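Udp-n-acetylglucosamine pyrophosphorylase (Trypanosoma brucei, PDB 4BQH) probably catalyses the transfer of uridylate from UTP to N-acetyl-alpha-D-glucosamine 1-phosphate, yielding UDP-N-acetylglucosamine and diphosphate. Local coordinates at residues 107-112 and 172-177; 143-148 and 503-508; 152-157 and 508-513; 307-312 and 428-433. One frame throughout, in Å; residues are numbered along the deposited sequence.

Contact 1: 107-112 and 172-177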
# COMPACT_ATOMS: atom_id res chain seq x y z
N LYS A 107 19.90 -5.22 7.35
CA LYS A 107 20.14 -5.50 8.77
C LYS A 107 18.81 -5.37 9.52
O LYS A 107 18.51 -6.19 10.41
CB LYS A 107 21.23 -4.56 9.34
CG LYS A 107 21.34 -4.47 10.85
CD LYS A 107 22.24 -3.31 11.36
CE LYS A 107 22.34 -2.10 10.40
NZ LYS A 107 22.28 -0.71 10.99
N ALA A 108 18.01 -4.37 9.19
CA ALA A 108 16.73 -4.18 9.88
C ALA A 108 15.75 -5.32 9.57
O ALA A 108 14.98 -5.73 10.41
CB ALA A 108 16.11 -2.82 9.51
N ILE A 109 15.74 -5.79 8.32
CA ILE A 109 14.92 -6.96 7.97
C ILE A 109 15.34 -8.19 8.81
O ILE A 109 14.48 -8.89 9.39
CB ILE A 109 14.96 -7.23 6.45
CG1 ILE A 109 14.20 -6.11 5.73
CG2 ILE A 109 14.31 -8.58 6.12
CD1 ILE A 109 14.47 -6.10 4.23
N GLN A 110 16.66 -8.42 8.89
CA GLN A 110 17.20 -9.55 9.67
C GLN A 110 16.78 -9.48 11.13
O GLN A 110 16.42 -10.52 11.76
CB GLN A 110 18.74 -9.60 9.57
CG GLN A 110 19.37 -10.70 10.44
CD GLN A 110 18.94 -12.10 10.03
OE1 GLN A 110 18.22 -12.78 10.76
NE2 GLN A 110 19.37 -12.53 8.86
N LYS A 111 16.82 -8.27 11.68
CA LYS A 111 16.50 -8.02 13.08
C LYS A 111 15.02 -8.17 13.39
O LYS A 111 14.63 -8.04 14.55
CB LYS A 111 17.00 -6.64 13.53
CG LYS A 111 18.52 -6.55 13.72
CD LYS A 111 18.93 -5.27 14.44
CE LYS A 111 18.80 -4.02 13.57
NZ LYS A 111 18.67 -2.75 14.37
N GLY A 112 14.19 -8.42 12.37
CA GLY A 112 12.74 -8.59 12.58
C GLY A 112 12.01 -7.28 12.87
O GLY A 112 10.92 -7.29 13.47
N ALA A 172 15.14 -14.39 9.25
CA ALA A 172 14.75 -12.99 8.99
C ALA A 172 13.25 -13.06 8.76
O ALA A 172 12.80 -13.85 7.94
CB ALA A 172 15.43 -12.46 7.74
N ARG A 173 12.48 -12.25 9.48
CA ARG A 173 11.02 -12.32 9.36
C ARG A 173 10.41 -10.93 9.21
O ARG A 173 10.51 -10.09 10.11
CB ARG A 173 10.37 -13.07 10.55
CG ARG A 173 10.63 -14.58 10.55
CD ARG A 173 10.16 -15.22 9.25
NE ARG A 173 10.44 -16.66 9.15
CZ ARG A 173 11.32 -17.23 8.32
NH1 ARG A 173 12.05 -16.49 7.49
NH2 ARG A 173 11.46 -18.54 8.32
N VAL A 174 9.77 -10.71 8.08
CA VAL A 174 8.97 -9.49 7.88
C VAL A 174 7.52 -9.84 8.30
O VAL A 174 6.94 -10.79 7.75
CB VAL A 174 8.99 -9.08 6.39
CG1 VAL A 174 7.99 -7.94 6.13
CG2 VAL A 174 10.40 -8.71 5.96
N GLN A 175 6.93 -9.10 9.24
CA GLN A 175 5.52 -9.36 9.61
C GLN A 175 4.63 -8.84 8.50
O GLN A 175 4.81 -7.70 8.07
CB GLN A 175 5.16 -8.67 10.92
CG GLN A 175 6.04 -9.11 12.10
CD GLN A 175 5.85 -10.57 12.44
OE1 GLN A 175 4.73 -11.09 12.43
NE2 GLN A 175 6.96 -11.26 12.71
N LEU A 176 3.72 -9.68 8.02
CA LEU A 176 2.81 -9.31 6.95
C LEU A 176 1.46 -8.98 7.59
O LEU A 176 0.87 -9.81 8.31
CB LEU A 176 2.65 -10.46 5.94
CG LEU A 176 1.68 -10.17 4.78
CD1 LEU A 176 2.11 -8.94 4.00
CD2 LEU A 176 1.56 -11.35 3.85
N LEU A 177 0.99 -7.77 7.33
CA LEU A 177 -0.28 -7.29 7.88
C LEU A 177 -1.22 -7.14 6.70
O LEU A 177 -0.94 -6.34 5.79
CB LEU A 177 -0.05 -5.92 8.55
CG LEU A 177 1.22 -5.71 9.38
CD1 LEU A 177 1.20 -4.30 9.97
CD2 LEU A 177 1.29 -6.78 10.47
O HOH W 1 11.85 -7.66 9.60
O HOH W 2 13.82 -11.56 12.02
O HOH W 3 9.50 -9.84 12.75

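Contact 2: 143-148 and 503-508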
# COMPACT_ATOMS: atom_id res chain seq x y z
N GLN A 143 4.11 -17.29 -15.03
CA GLN A 143 3.82 -17.64 -13.65
C GLN A 143 2.33 -17.54 -13.58
O GLN A 143 1.75 -16.63 -14.15
CB GLN A 143 4.40 -16.60 -12.67
CG GLN A 143 5.90 -16.46 -12.75
CD GLN A 143 6.39 -15.23 -12.02
OE1 GLN A 143 6.65 -15.28 -10.83
NE2 GLN A 143 6.49 -14.12 -12.73
N ARG A 144 1.67 -18.43 -12.88
CA ARG A 144 0.22 -18.23 -12.82
C ARG A 144 -0.07 -17.93 -11.37
O ARG A 144 -0.59 -18.77 -10.64
CB ARG A 144 -0.55 -19.43 -13.40
CG ARG A 144 -0.19 -19.80 -14.84
CD ARG A 144 -0.37 -18.66 -15.85
N LYS A 145 0.33 -16.74 -10.94
CA LYS A 145 0.33 -16.41 -9.53
C LYS A 145 -0.59 -15.23 -9.28
O LYS A 145 -0.62 -14.29 -10.08
CB LYS A 145 1.75 -16.04 -9.08
CG LYS A 145 2.76 -17.17 -9.25
CD LYS A 145 4.13 -16.70 -8.88
CE LYS A 145 5.15 -17.83 -9.13
NZ LYS A 145 6.51 -17.29 -8.91
N SER A 146 -1.34 -15.31 -8.19
CA SER A 146 -2.14 -14.18 -7.71
C SER A 146 -1.26 -13.00 -7.28
O SER A 146 -0.05 -13.13 -7.05
CB SER A 146 -3.07 -14.60 -6.55
OG SER A 146 -2.37 -14.99 -5.37
N LEU A 147 -1.86 -11.82 -7.20
CA LEU A 147 -1.16 -10.68 -6.63
C LEU A 147 -0.69 -10.98 -5.19
O LEU A 147 0.44 -10.67 -4.86
CB LEU A 147 -2.01 -9.41 -6.73
CG LEU A 147 -2.31 -8.96 -8.17
CD1 LEU A 147 -3.32 -7.82 -8.09
CD2 LEU A 147 -1.07 -8.53 -8.92
N PHE A 148 -1.54 -11.60 -4.36
CA PHE A 148 -1.10 -12.00 -3.00
C PHE A 148 0.15 -12.88 -3.06
O PHE A 148 1.10 -12.65 -2.34
CB PHE A 148 -2.19 -12.73 -2.21
CG PHE A 148 -3.19 -11.82 -1.53
CD1 PHE A 148 -2.77 -10.73 -0.77
CD2 PHE A 148 -4.56 -12.13 -1.56
CE1 PHE A 148 -3.71 -9.92 -0.10
CE2 PHE A 148 -5.50 -11.33 -0.88
CZ PHE A 148 -5.07 -10.21 -0.16
N GLU A 503 10.84 -12.74 -18.03
CA GLU A 503 9.91 -12.76 -16.92
C GLU A 503 10.61 -13.54 -15.82
O GLU A 503 10.99 -14.70 -16.02
CB GLU A 503 8.61 -13.45 -17.31
CG GLU A 503 7.65 -13.61 -16.14
CD GLU A 503 6.40 -14.42 -16.46
OE1 GLU A 503 6.08 -14.60 -17.66
OE2 GLU A 503 5.75 -14.87 -15.49
N ILE A 504 10.79 -12.91 -14.67
CA ILE A 504 11.63 -13.51 -13.60
C ILE A 504 10.81 -13.63 -12.32
O ILE A 504 10.27 -12.63 -11.82
CB ILE A 504 12.90 -12.68 -13.35
CG1 ILE A 504 13.73 -12.56 -14.64
CG2 ILE A 504 13.74 -13.28 -12.20
CD1 ILE A 504 14.83 -11.52 -14.60
N SER A 505 10.73 -14.85 -11.78
CA SER A 505 10.07 -15.12 -10.52
C SER A 505 10.69 -14.30 -9.40
O SER A 505 11.89 -14.15 -9.38
CB SER A 505 10.22 -16.60 -10.16
OG SER A 505 9.62 -16.83 -8.90
N PRO A 506 9.86 -13.78 -8.47
CA PRO A 506 10.47 -13.09 -7.32
C PRO A 506 11.30 -14.02 -6.45
O PRO A 506 12.18 -13.55 -5.75
CB PRO A 506 9.28 -12.55 -6.53
CG PRO A 506 8.10 -12.64 -7.42
CD PRO A 506 8.39 -13.69 -8.48
N LEU A 507 11.03 -15.33 -6.49
CA LEU A 507 11.86 -16.30 -5.75
C LEU A 507 13.27 -16.40 -6.32
O LEU A 507 14.22 -16.83 -5.62
CB LEU A 507 11.16 -17.67 -5.67
CG LEU A 507 9.86 -17.68 -4.86
CD1 LEU A 507 9.20 -19.06 -4.86
CD2 LEU A 507 10.03 -17.18 -3.43
N VAL A 508 13.44 -15.98 -7.56
CA VAL A 508 14.78 -15.83 -8.15
C VAL A 508 15.42 -14.47 -7.88
O VAL A 508 16.57 -14.40 -7.44
CB VAL A 508 14.77 -16.11 -9.68
CG1 VAL A 508 16.15 -15.92 -10.27
CG2 VAL A 508 14.30 -17.54 -9.91
O HOH W 4 7.58 -11.62 -11.44

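Contact 3: 152-157 and 508-513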
# COMPACT_ATOMS: atom_id res chain seq x y z
N CYS A 152 3.94 -12.19 -1.36
CA CYS A 152 4.54 -13.07 -0.35
C CYS A 152 5.89 -13.62 -0.79
O CYS A 152 6.81 -13.79 0.02
CB CYS A 152 3.59 -14.20 0.03
SG CYS A 152 2.07 -13.62 0.84
N GLU A 153 6.02 -13.90 -2.09
CA GLU A 153 7.28 -14.38 -2.60
C GLU A 153 8.35 -13.29 -2.57
O GLU A 153 9.51 -13.57 -2.32
CB GLU A 153 7.10 -14.92 -4.02
CG GLU A 153 6.42 -16.27 -4.00
CD GLU A 153 6.26 -16.89 -5.38
OE1 GLU A 153 6.70 -16.30 -6.38
OE2 GLU A 153 5.68 -17.99 -5.44
N LYS A 154 7.95 -12.03 -2.78
CA LYS A 154 8.91 -10.94 -2.63
C LYS A 154 9.42 -10.87 -1.18
O LYS A 154 10.61 -10.69 -0.96
CB LYS A 154 8.29 -9.60 -3.06
CG LYS A 154 8.09 -9.49 -4.58
CD LYS A 154 7.27 -8.25 -4.96
CE LYS A 154 7.22 -8.06 -6.48
NZ LYS A 154 6.36 -6.88 -6.84
N ILE A 155 8.53 -11.07 -0.22
CA ILE A 155 8.95 -11.05 1.19
C ILE A 155 9.93 -12.19 1.43
O ILE A 155 11.00 -11.98 2.03
CB ILE A 155 7.76 -11.20 2.14
CG1 ILE A 155 6.92 -9.92 2.09
CG2 ILE A 155 8.22 -11.54 3.57
CD1 ILE A 155 5.65 -9.97 2.90
N ARG A 156 9.57 -13.38 0.97
CA ARG A 156 10.47 -14.55 1.15
C ARG A 156 11.85 -14.31 0.57
O ARG A 156 12.88 -14.67 1.17
CB ARG A 156 9.83 -15.81 0.56
CG ARG A 156 8.70 -16.36 1.43
CD ARG A 156 7.81 -17.32 0.69
NE ARG A 156 8.60 -18.48 0.28
CZ ARG A 156 8.27 -19.30 -0.71
NH1 ARG A 156 7.13 -19.12 -1.39
NH2 ARG A 156 9.08 -20.29 -1.01
N ARG A 157 11.91 -13.73 -0.62
CA ARG A 157 13.19 -13.43 -1.25
C ARG A 157 14.02 -12.39 -0.48
O ARG A 157 15.23 -12.58 -0.26
CB ARG A 157 13.01 -13.06 -2.73
CG ARG A 157 14.30 -12.85 -3.47
CD ARG A 157 15.15 -14.11 -3.54
NE ARG A 157 16.38 -13.75 -4.23
CZ ARG A 157 17.59 -14.19 -3.94
NH1 ARG A 157 17.77 -15.05 -2.94
NH2 ARG A 157 18.61 -13.76 -4.67
N VAL A 508 13.44 -15.98 -7.56
CA VAL A 508 14.78 -15.83 -8.15
C VAL A 508 15.42 -14.47 -7.88
O VAL A 508 16.57 -14.40 -7.44
CB VAL A 508 14.77 -16.11 -9.68
CG1 VAL A 508 16.15 -15.92 -10.27
CG2 VAL A 508 14.30 -17.54 -9.91
N SER A 509 14.68 -13.40 -8.16
CA SER A 509 15.26 -12.05 -8.10
C SER A 509 14.20 -11.04 -7.74
O SER A 509 13.11 -11.07 -8.31
CB SER A 509 15.80 -11.67 -9.47
OG SER A 509 16.68 -10.58 -9.39
N VAL A 510 14.54 -10.13 -6.82
CA VAL A 510 13.66 -8.99 -6.53
C VAL A 510 14.30 -7.67 -6.92
O VAL A 510 13.60 -6.65 -6.99
CB VAL A 510 13.27 -8.90 -5.03
CG1 VAL A 510 12.19 -9.93 -4.68
CG2 VAL A 510 14.50 -8.99 -4.12
N GLY A 511 15.60 -7.66 -7.20
CA GLY A 511 16.26 -6.44 -7.63
C GLY A 511 17.30 -6.59 -8.71
O GLY A 511 18.13 -5.70 -8.88
N GLY A 512 17.28 -7.71 -9.43
CA GLY A 512 18.30 -7.93 -10.46
C GLY A 512 19.43 -8.88 -10.06
O GLY A 512 20.21 -9.30 -10.90
N GLU A 513 19.50 -9.21 -8.78
CA GLU A 513 20.47 -10.18 -8.26
C GLU A 513 20.06 -11.63 -8.52
O GLU A 513 18.88 -11.94 -8.81
CB GLU A 513 20.62 -9.97 -6.73
CG GLU A 513 19.62 -10.74 -5.86
CD GLU A 513 18.16 -10.28 -6.02
OE1 GLU A 513 17.91 -9.16 -6.50
OE2 GLU A 513 17.26 -11.05 -5.67

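Contact 4: 307-312 and 428-433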
# COMPACT_ATOMS: atom_id res chain seq x y z
N LYS A 307 7.36 7.49 -1.04
CA LYS A 307 7.88 7.35 -2.40
C LYS A 307 7.03 8.15 -3.37
O LYS A 307 5.80 8.15 -3.29
CB LYS A 307 7.87 5.89 -2.86
CG LYS A 307 9.10 5.14 -2.40
CD LYS A 307 9.05 3.74 -3.00
CE LYS A 307 10.29 2.96 -2.61
NZ LYS A 307 10.13 1.51 -2.95
N THR A 308 7.69 8.81 -4.31
CA THR A 308 7.01 9.67 -5.28
C THR A 308 7.66 9.45 -6.63
O THR A 308 8.78 8.92 -6.70
CB THR A 308 7.16 11.15 -4.91
OG1 THR A 308 8.55 11.49 -4.78
CG2 THR A 308 6.47 11.41 -3.55
N CYS A 309 6.98 9.84 -7.70
CA CYS A 309 7.52 9.73 -9.06
C CYS A 309 7.33 11.08 -9.78
O CYS A 309 6.37 11.79 -9.50
CB CYS A 309 6.73 8.65 -9.84
SG CYS A 309 7.02 7.00 -9.16
N PRO A 310 8.22 11.41 -10.74
CA PRO A 310 7.93 12.56 -11.60
C PRO A 310 6.56 12.40 -12.30
O PRO A 310 6.16 11.27 -12.63
CB PRO A 310 9.05 12.54 -12.65
CG PRO A 310 10.09 11.58 -12.15
CD PRO A 310 9.43 10.67 -11.16
N LYS A 311 5.85 13.49 -12.52
CA LYS A 311 4.59 13.42 -13.28
C LYS A 311 4.87 13.03 -14.73
O LYS A 311 5.91 13.38 -15.28
CB LYS A 311 3.82 14.75 -13.25
CG LYS A 311 3.45 15.19 -11.83
CD LYS A 311 2.04 15.73 -11.73
CE LYS A 311 1.66 16.71 -12.83
NZ LYS A 311 0.28 17.25 -12.73
N ARG A 312 3.92 12.31 -15.34
CA ARG A 312 4.05 11.92 -16.75
C ARG A 312 3.91 13.10 -17.71
O ARG A 312 4.49 13.11 -18.81
CB ARG A 312 3.04 10.80 -17.07
CG ARG A 312 3.60 9.42 -16.78
CD ARG A 312 4.45 8.96 -17.96
NE ARG A 312 5.61 8.20 -17.50
CZ ARG A 312 5.65 6.88 -17.44
NH1 ARG A 312 4.60 6.17 -17.84
NH2 ARG A 312 6.74 6.27 -16.98
N VAL A 428 11.42 8.02 -7.01
CA VAL A 428 11.80 6.74 -7.62
C VAL A 428 11.35 6.68 -9.08
O VAL A 428 10.57 7.50 -9.54
CB VAL A 428 11.26 5.51 -6.84
CG1 VAL A 428 11.81 5.47 -5.42
CG2 VAL A 428 9.72 5.46 -6.82
N ASP A 429 11.86 5.67 -9.78
CA ASP A 429 11.61 5.40 -11.17
C ASP A 429 10.25 4.72 -11.33
O ASP A 429 10.10 3.56 -10.96
CB ASP A 429 12.76 4.48 -11.63
CG ASP A 429 12.95 4.44 -13.13
OD1 ASP A 429 11.92 4.38 -13.85
OD2 ASP A 429 14.15 4.43 -13.56
N ARG A 430 9.27 5.41 -11.92
CA ARG A 430 7.89 4.92 -11.98
C ARG A 430 7.82 3.54 -12.62
O ARG A 430 7.13 2.65 -12.15
CB ARG A 430 6.98 5.90 -12.74
CG ARG A 430 5.52 5.45 -12.79
CD ARG A 430 4.70 6.32 -13.75
NE ARG A 430 4.70 7.72 -13.34
CZ ARG A 430 3.59 8.44 -13.08
NH1 ARG A 430 2.39 7.89 -13.15
NH2 ARG A 430 3.71 9.72 -12.74
N ASP A 431 8.56 3.38 -13.70
CA ASP A 431 8.47 2.16 -14.46
C ASP A 431 9.10 0.96 -13.75
O ASP A 431 8.91 -0.17 -14.19
CB ASP A 431 9.02 2.37 -15.87
CG ASP A 431 8.08 3.22 -16.73
OD1 ASP A 431 7.10 3.81 -16.24
OD2 ASP A 431 8.32 3.28 -17.94
N ASP A 432 9.82 1.20 -12.65
CA ASP A 432 10.38 0.13 -11.83
C ASP A 432 9.52 -0.15 -10.59
O ASP A 432 9.70 -1.18 -9.93
CB ASP A 432 11.81 0.49 -11.38
CG ASP A 432 12.83 0.48 -12.52
OD1 ASP A 432 12.59 -0.21 -13.55
OD2 ASP A 432 13.88 1.13 -12.36
N GLU A 433 8.60 0.76 -10.27
CA GLU A 433 8.05 0.83 -8.93
C GLU A 433 6.53 0.94 -8.86
O GLU A 433 5.96 0.71 -7.81
CB GLU A 433 8.66 2.04 -8.19
CG GLU A 433 10.16 1.94 -7.92
CD GLU A 433 10.49 1.41 -6.53
OE1 GLU A 433 9.63 1.47 -5.65
OE2 GLU A 433 11.63 0.96 -6.31
O HOH W 5 7.15 9.17 -13.94
O HOH W 6 4.26 3.88 -16.33

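Contact 1: 107-112 and 172-177
Ile109 and Val174 meet through one methyl each, placed by their first torsions. In Ile109, CG2 stands anti to the backbone N, beside the carbonyl carbon (chi1 -70° to CG1), whereas Val174 holds CG2 anti to the carbonyl carbon; the side chains cross obliquely, with Ile109 CG2 3.9 Å from Val174 CG2. Ala172 continues this apolar patch: its CB sits 3.9 Å from Gln110 CA, near the end of the helix. No direct hydrogen bond joins the two segments, and waters carry the polar side instead. One water gives a proton to Gln110 O and accepts from Arg173 N, at 3.0 Å from that nitrogen. Another donates to Gly112 O and to Arg173 O, 2.8 Å from the latter, and accepts from Gln175 NE2. Gly112, at positive phi (75°), ends the turn in a Schellman motif, its N bonded to Ile109 O at 3.0 Å. Ala162 and Ile155 of helix 147-166 touch Ile109 and Val174, respectively. Beyond the contact, Gln175 pairs through its backbone with Ile114 and Phe116. Helix 95-110 thus turns into strand 114-119 beside the parallel neighbour 175-180, as expected of the Rossmann-like nucleotide-binding core of GT-A-type nucleotidyltransferases.

Contact 2: 143-148 and 503-508
Gln143 and Glu503 lock the loop leading into helix 147-166 against the end of strand 501-504, which pairs in parallel with strand 533-536 in a small two-stranded sheet. Packing is closest where a single carboxylate oxygen is gripped twice by one residue. Gln143 N donates to Glu503 OE2 at 3.0 Å, nearly straight at 166°, on the syn side but somewhat above the carboxylate plane. The side-chain NE2 of Gln143 reaches the anti lone pair of the same OE2, also at 3.0 Å, with that oxygen in the amide plane. Glu503 OE1 is held in turn by the backbone N of Gln142, so both carboxylate oxygens have donors. In Gln143, chi1 (-60°) sets CG anti to the carbonyl carbon; the chain runs on extended, and OE1 meets Pro506 CD tip to tip at 3.3 Å. Lys145 NZ donates to Gln143 OE1 at 2.8 Å, in the carbonyl plane; together with the NE2 bond, this fixes the amide's rotation. That ammonium also makes salt bridges with Glu153 and Glu541, and Glu541 in turn bonds Ser505 OG. The looser side is bridged by a single water within a buried contact: it accepts from Gln143 NE2 and donates to Ile504 O. Beyond it the chain bends in an ST turn, with Leu507 N bonded to Ser505 OG at 3.2 Å.

Contact 3: 152-157 and 508-513
Arg157 and Glu513 reach toward each other tip to tip, and the arginine grips the acid side-on with two of its nitrogens, NE and NH2, on one oxygen. Each lies 3.2 Å from Glu513 OE2, on its anti lone pair; the bonds are bent, 138° at NE, because that oxygen sits between the two N-H directions and somewhat off the guanidinium plane. Below this salt bridge the aliphatic stem of Arg157 covers Val510, with CB 3.8 Å from Val510 CG1. Lys154 approaches the same methyl through CG at 4.1 Å, while its NZ goes to Ala286 O. A bend at chi2 (63°) of Arg157 places CD on the way from this packing to the acid. In the next shell the loop holds its own carboxylate: Val510 N donates to the syn lone pair of Glu513 OE2 at 3.1 Å, and Gly511 N to OE1 at 2.8 Å. Ser509 OG accepts from Gly512 N in an ST motif and donates to Glu513 O. On the helix side, Glu160 takes Arg157 NH1. Three donors converging on OE2 would stabilise a charged Glu513, consistent with a carboxylate that ties the loop after strand 501-504 to helix 147-166.

Contact 4: 307-312 and 428-433
Arg430 and Arg312 pack so that each guanidinium has one face against an aliphatic carbon of the other. Arg312 CG lies 3.8 Å above the centre of the Arg430 group, and Arg430 CD stands equally high over the centre of the Arg312 group; the planes are 30° apart. At the Arg430 edge, NH2 donates in plane to Pro310 O at 2.9 Å and 168°. At the Arg312 edge, NH2 meets Asp431 OD1 at 2.6 Å in a salt bridge, although the donor stands above a carboxylate turned almost perpendicular to the guanidinium. The setting is the mixed central sheet of the GT-A-type fold, where strands 304-309 and 423-427 run parallel; just past the latter, Val428 N bonds Thr308 O at 2.8 Å before the chain turns into a short, weakly bonded helix. Cys309 packs against the turn, its SG 3.6 Å from Arg430 CA and 3.9 Å from Val428 CG2. Neighbouring acids probably offset the close arginines: Asp431 serves Arg312, while Glu316 binds Arg430 NH1. A water donates to Pro310 O and accepts from Arg430 NE, so this carbonyl supports the arginine twice; a second links Arg312 NH1 to Asp431 OD1. Over at the strand end, Lys307 runs extended past Val428 CG1, crossing that side chain at about a right angle, and its ammonium is shared with Asp290. A bend at chi2 (-96°) turns CD of Glu433 toward the lysine, and OE1 lies 2.7 Å from Lys307 NZ, which meets it on the syn side.

Helix 147-166 connects three of the four contacts. Contacts 2 and 3 use its start and its middle, share Val508 and have centres 9 Å apart. Cys152 and Ile155 of contact 3 pack on Leu176 and Val174 of contact 1. The centres of contacts 1 and 3 are 14 Å apart. Contact 4 touches none of them, its centre lying 20 to 25 Å away, yet it reaches the same mixed sheet as contact 1. Along the chain, residues 143-157 lie between the two segments of contact 1, so contacts 2 and 3 cross it; contact 4 falls within the long span between residues 157 and 503. The late segment 503-513 is thereby folded back onto a helix of the nucleotidyltransferase core.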